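Local coordinates for protein dihydroneopterin triphosphate diphosphatase (Escherichia coli O157:H7, PDB 5U7F) that hydrolyses dihydroneopterin triphosphate to dihydroneopterin monophosphate and pyrophosphate, probably as a step of folate biosynthesis, and probably also cleaves nucleoside triphosphates such as dATP, at residues Q140-E143 and Q144-N148; R90-P93 and G94-R97. All coordinates share one frame; numbering follows the deposited sequence.

How the interactions relate
Both interactions are local contacts within one Nudix domain, and their centres lie about 29 Å apart, with about 12 Å between nearest atoms. Interaction 2 comes first along the chain: residues 90-97 carry a surface beta turn (92-95) in the connection from strand 72-82 to strand 97-107, near K7 and I83, both thought to bind substrate. Interaction 1 follows at 140-148, at the end of helix 136-147, which packs on strands 10-18, 23-29 and 97-107 of the mixed sheet. Strand 97-107 relates the two: the turn leads into its first residue, R97, while W102 and C104 further along it touch the helix. The turn thus lies beside probable substrate-binding residues, whereas the helix end covers the sheet.

Interaction 1: Q140-E143 and Q144-N148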
loop_
_atom_site.group_PDB
_atom_site.type_symbol
_atom_site.label_atom_id
_atom_site.label_comp_id
_atom_site.label_asym_id
_atom_site.label_seq_id
_atom_site.Cartn_x
_atom_site.Cartn_y
_atom_site.Cartn_z
ATOM N N GLN A 140 -5.814 7.243 -6.557
ATOM C CA GLN A 140 -5.229 7.650 -7.829
ATOM C C GLN A 140 -4.336 6.541 -8.412
ATOM O O GLN A 140 -4.322 6.303 -9.622
ATOM C CB GLN A 140 -4.437 8.948 -7.660
ATOM C CG GLN A 140 -3.955 9.549 -8.981
ATOM C CD GLN A 140 -3.257 10.920 -8.826
ATOM O OE1 GLN A 140 -2.293 11.216 -9.532
ATOM N NE2 GLN A 140 -3.768 11.747 -7.937
ATOM N N ALA A 141 -3.613 5.832 -7.553
ATOM C CA ALA A 141 -2.726 4.781 -8.013
ATOM C C ALA A 141 -3.541 3.627 -8.605
ATOM O O ALA A 141 -3.183 3.101 -9.643
ATOM C CB ALA A 141 -1.827 4.296 -6.885
ATOM N N ILE A 142 -4.638 3.265 -7.954
ATOM C CA ILE A 142 -5.514 2.203 -8.472
ATOM C C ILE A 142 -6.035 2.637 -9.855
ATOM O O ILE A 142 -6.007 1.867 -10.828
ATOM C CB ILE A 142 -6.666 1.910 -7.484
ATOM C CG1 ILE A 142 -6.107 1.270 -6.216
ATOM C CG2 ILE A 142 -7.737 0.951 -8.121
ATOM C CD1 ILE A 142 -7.139 1.174 -5.073
ATOM N N GLU A 143 -6.465 3.887 -9.956
ATOM C CA GLU A 143 -7.060 4.390 -11.197
ATOM C C GLU A 143 -6.060 4.385 -12.335
ATOM O O GLU A 143 -6.374 3.966 -13.465
ATOM C CB GLU A 143 -7.634 5.793 -11.014
ATOM C CG GLU A 143 -8.862 5.832 -10.081
ATOM C CD GLU A 143 -9.400 7.233 -9.765
ATOM O OE1 GLU A 143 -8.624 8.219 -9.729
ATOM O OE2 GLU A 143 -10.623 7.345 -9.514
ATOM N N GLN A 144 -4.839 4.786 -12.047
ATOM C CA GLN A 144 -3.877 4.969 -13.111
ATOM C C GLN A 144 -3.118 3.703 -13.491
ATOM O O GLN A 144 -2.621 3.613 -14.616
ATOM C CB GLN A 144 -2.903 6.086 -12.720
ATOM C CG GLN A 144 -3.595 7.428 -12.649
ATOM C CD GLN A 144 -2.628 8.564 -12.320
ATOM O OE1 GLN A 144 -1.499 8.322 -11.877
ATOM N NE2 GLN A 144 -3.068 9.807 -12.539
ATOM N N PHE A 145 -3.025 2.719 -12.594
ATOM C CA PHE A 145 -2.168 1.566 -12.858
ATOM C C PHE A 145 -2.889 0.229 -12.840
ATOM O O PHE A 145 -2.329 -0.767 -13.278
ATOM C CB PHE A 145 -1.007 1.548 -11.866
ATOM C CG PHE A 145 0.009 2.632 -12.122
ATOM C CD1 PHE A 145 1.066 2.428 -13.008
ATOM C CD2 PHE A 145 -0.114 3.864 -11.521
ATOM C CE1 PHE A 145 1.992 3.442 -13.267
ATOM C CE2 PHE A 145 0.813 4.870 -11.769
ATOM C CZ PHE A 145 1.856 4.662 -12.644
ATOM N N VAL A 146 -4.127 0.202 -12.374
ATOM C CA VAL A 146 -4.941 -1.014 -12.498
ATOM C C VAL A 146 -5.983 -0.834 -13.579
ATOM O O VAL A 146 -6.057 -1.624 -14.528
ATOM C CB VAL A 146 -5.662 -1.396 -11.183
ATOM C CG1 VAL A 146 -6.520 -2.667 -11.415
ATOM C CG2 VAL A 146 -4.631 -1.638 -10.096
ATOM N N ILE A 147 -6.792 0.200 -13.430
ATOM C CA ILE A 147 -7.843 0.497 -14.394
ATOM C C ILE A 147 -7.268 0.898 -15.755
ATOM O O ILE A 147 -7.678 0.358 -16.786
ATOM C CB ILE A 147 -8.769 1.618 -13.879
ATOM C CG1 ILE A 147 -9.421 1.186 -12.576
ATOM C CG2 ILE A 147 -9.831 1.972 -14.911
ATOM C CD1 ILE A 147 -10.292 2.243 -11.900
ATOM N N ASN A 148 -6.296 1.811 -15.741
ATOM C CA ASN A 148 -5.843 2.538 -16.941
ATOM C C ASN A 148 -6.966 3.433 -17.449
ATOM O O ASN A 148 -7.432 4.322 -16.715
ATOM C CB ASN A 148 -5.383 1.586 -18.034
ATOM C CG ASN A 148 -4.487 0.505 -17.501
ATOM O OD1 ASN A 148 -3.680 0.758 -16.605
ATOM N ND2 ASN A 148 -4.624 -0.713 -18.030
#
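Q144 lies alongside Q140, one helical turn earlier, and both side chains point the same way. From CB, Q144 lies against Q140 O, with CG 3.3 Å from that oxygen. This CG stands anti to the carbonyl carbon (chi1 -67°) and the chain is extended beyond it, which carries the amide back beside Q140, Q144 CD reaching Q140 CG at 3.7 Å. At the end the two amide planes are turned 66° from each other, and Q144 NE2 stands 3.4 Å from Q140 OE1. That oxygen accepts a hydrogen bond from R77, which also bonds weakly to Q144 OE1; long amides suit these positions because they can reach a shared arginine. Helix 136-147 belongs to the alpha-beta-alpha Nudix fold and turns its small or branched apolar residues A141, I142 and V146 to the sheet. Up to F145 the bonds are regular, Q144 N to Q140 O and F145 N to A141 O. The F145 ring presents its edge to A141 O, with CD2 at 3.7 Å. The last turn then widens into a pi-type turn: I142 O accepts from V146 N (2.9 Å) and also from I147 N (3.2 Å), the latter almost straight at 167°. I147 CB rests 3.4 Å from E143 O.

Interaction 2: R90-P93 and G94-R97; sequences RYAP and GVTR. With SO4 (sulfate ion), chain B.
G94 takes a backbone conformation, phi 91° and psi -8°, in which a side chain would be jammed against the carbonyl oxygen of P93, so a residue with none fits this corner. P93 precedes it, its ring restricting phi to the range this position of the turn needs. Together they form the middle of a type II beta turn from A92 to V95, closed by a hydrogen bond from V95 N to A92 O of 3.0 Å. V95 points toward the preceding residues, its two methyls divided between neighbours as beta-branching allows: CG1, anti to the backbone N (chi1 172°), meets Y91 CB at 3.8 Å, while CG2 reaches A92 CB at 4.0 Å. The side chains of V95 and Y91 cross at about a right angle, and the Y91 ring runs on to K7 and I83. The turn lies in the connection between strands 72-82 and 97-107 of the Nudix fold, where R88 bonds to A92 O and V95 O. At the start of strand 97-107 sulfate O2 lies at the edge of the R97 guanidinium, near its plane, bonded by NH1 (2.9 Å) and NH2 (3.2 Å). E80 and E82 form salt bridges to the same guanidinium; the sulfate probably came from the crystallisation liquor.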
loop_
_atom_site.group_PDB
_atom_site.type_symbol
_atom_site.label_atom_id
_atom_site.label_comp_id
_atom_site.label_asym_id
_atom_site.label_seq_id
_atom_site.Cartn_x
_atom_site.Cartn_y
_atom_site.Cartn_z
ATOM N N ARG A 90 1.587 10.017 15.450
ATOM C CA ARG A 90 2.601 8.984 15.217
ATOM C C ARG A 90 3.886 9.534 14.593
ATOM O O ARG A 90 4.852 8.782 14.426
ATOM C CB ARG A 90 2.072 7.887 14.278
ATOM C CG ARG A 90 1.043 6.914 14.831
ATOM C CD ARG A 90 1.521 6.117 16.045
ATOM N NE ARG A 90 2.946 5.795 16.043
ATOM C CZ ARG A 90 3.494 4.735 15.454
ATOM N NH1 ARG A 90 2.744 3.864 14.785
ATOM N NH2 ARG A 90 4.804 4.553 15.538
ATOM N N TYR A 91 3.860 10.790 14.153
ATOM C CA TYR A 91 5.054 11.398 13.535
ATOM C C TYR A 91 5.693 12.464 14.419
ATOM O O TYR A 91 5.055 13.056 15.290
ATOM C CB TYR A 91 4.704 12.020 12.189
ATOM C CG TYR A 91 4.198 11.007 11.192
ATOM C CD1 TYR A 91 2.875 10.560 11.235
ATOM C CD2 TYR A 91 5.024 10.501 10.208
ATOM C CE1 TYR A 91 2.393 9.644 10.313
ATOM C CE2 TYR A 91 4.552 9.584 9.289
ATOM C CZ TYR A 91 3.236 9.154 9.347
ATOM O OH TYR A 91 2.769 8.233 8.430
ATOM N N ALA A 92 6.964 12.734 14.154
ATOM C CA ALA A 92 7.717 13.671 14.971
ATOM C C ALA A 92 7.066 15.046 14.998
ATOM O O ALA A 92 6.367 15.438 14.060
ATOM C CB ALA A 92 9.142 13.770 14.464
ATOM N N PRO A 93 7.302 15.800 16.081
ATOM C CA PRO A 93 6.678 17.118 16.187
ATOM C C PRO A 93 6.958 18.007 14.975
ATOM O O PRO A 93 8.105 18.107 14.510
ATOM C CB PRO A 93 7.309 17.698 17.473
ATOM C CG PRO A 93 7.600 16.485 18.295
ATOM C CD PRO A 93 8.015 15.421 17.317
ATOM N N GLY A 94 5.891 18.591 14.436
ATOM C CA GLY A 94 5.992 19.507 13.317
ATOM C C GLY A 94 5.880 18.826 11.965
ATOM O O GLY A 94 5.847 19.500 10.920
ATOM N N VAL A 95 5.867 17.500 11.972
ATOM C CA VAL A 95 5.742 16.731 10.728
ATOM C C VAL A 95 4.263 16.596 10.354
ATOM O O VAL A 95 3.493 16.025 11.099
ATOM C CB VAL A 95 6.357 15.325 10.856
ATOM C CG1 VAL A 95 6.026 14.491 9.628
ATOM C CG2 VAL A 95 7.868 15.410 10.994
ATOM N N THR A 96 3.896 17.141 9.206
ATOM C CA THR A 96 2.522 17.107 8.701
ATOM C C THR A 96 2.362 16.597 7.247
ATOM O O THR A 96 1.237 16.388 6.765
ATOM C CB THR A 96 1.939 18.529 8.781
ATOM O OG1 THR A 96 2.707 19.402 7.946
ATOM C CG2 THR A 96 1.962 19.062 10.208
ATOM N N ARG A 97 3.483 16.435 6.544
ATOM C CA ARG A 97 3.497 16.029 5.124
ATOM C C ARG A 97 4.154 14.669 4.980
ATOM O O ARG A 97 5.180 14.431 5.604
ATOM C CB ARG A 97 4.273 17.043 4.250
ATOM C CG ARG A 97 3.875 18.519 4.437
ATOM C CD ARG A 97 2.471 18.799 3.941
ATOM N NE ARG A 97 2.349 18.514 2.499
ATOM C CZ ARG A 97 1.194 18.436 1.850
ATOM N NH1 ARG A 97 0.057 18.633 2.490
ATOM N NH2 ARG A 97 1.185 18.174 0.555
HETATM S S SO4 B . -3.315 17.310 0.340
HETATM O O1 SO4 B . -4.301 18.248 0.881
HETATM O O2 SO4 B . -1.979 17.835 0.588
HETATM O O3 SO4 B . -3.478 16.030 1.032
HETATM O O4 SO4 B . -3.531 17.148 -1.093
#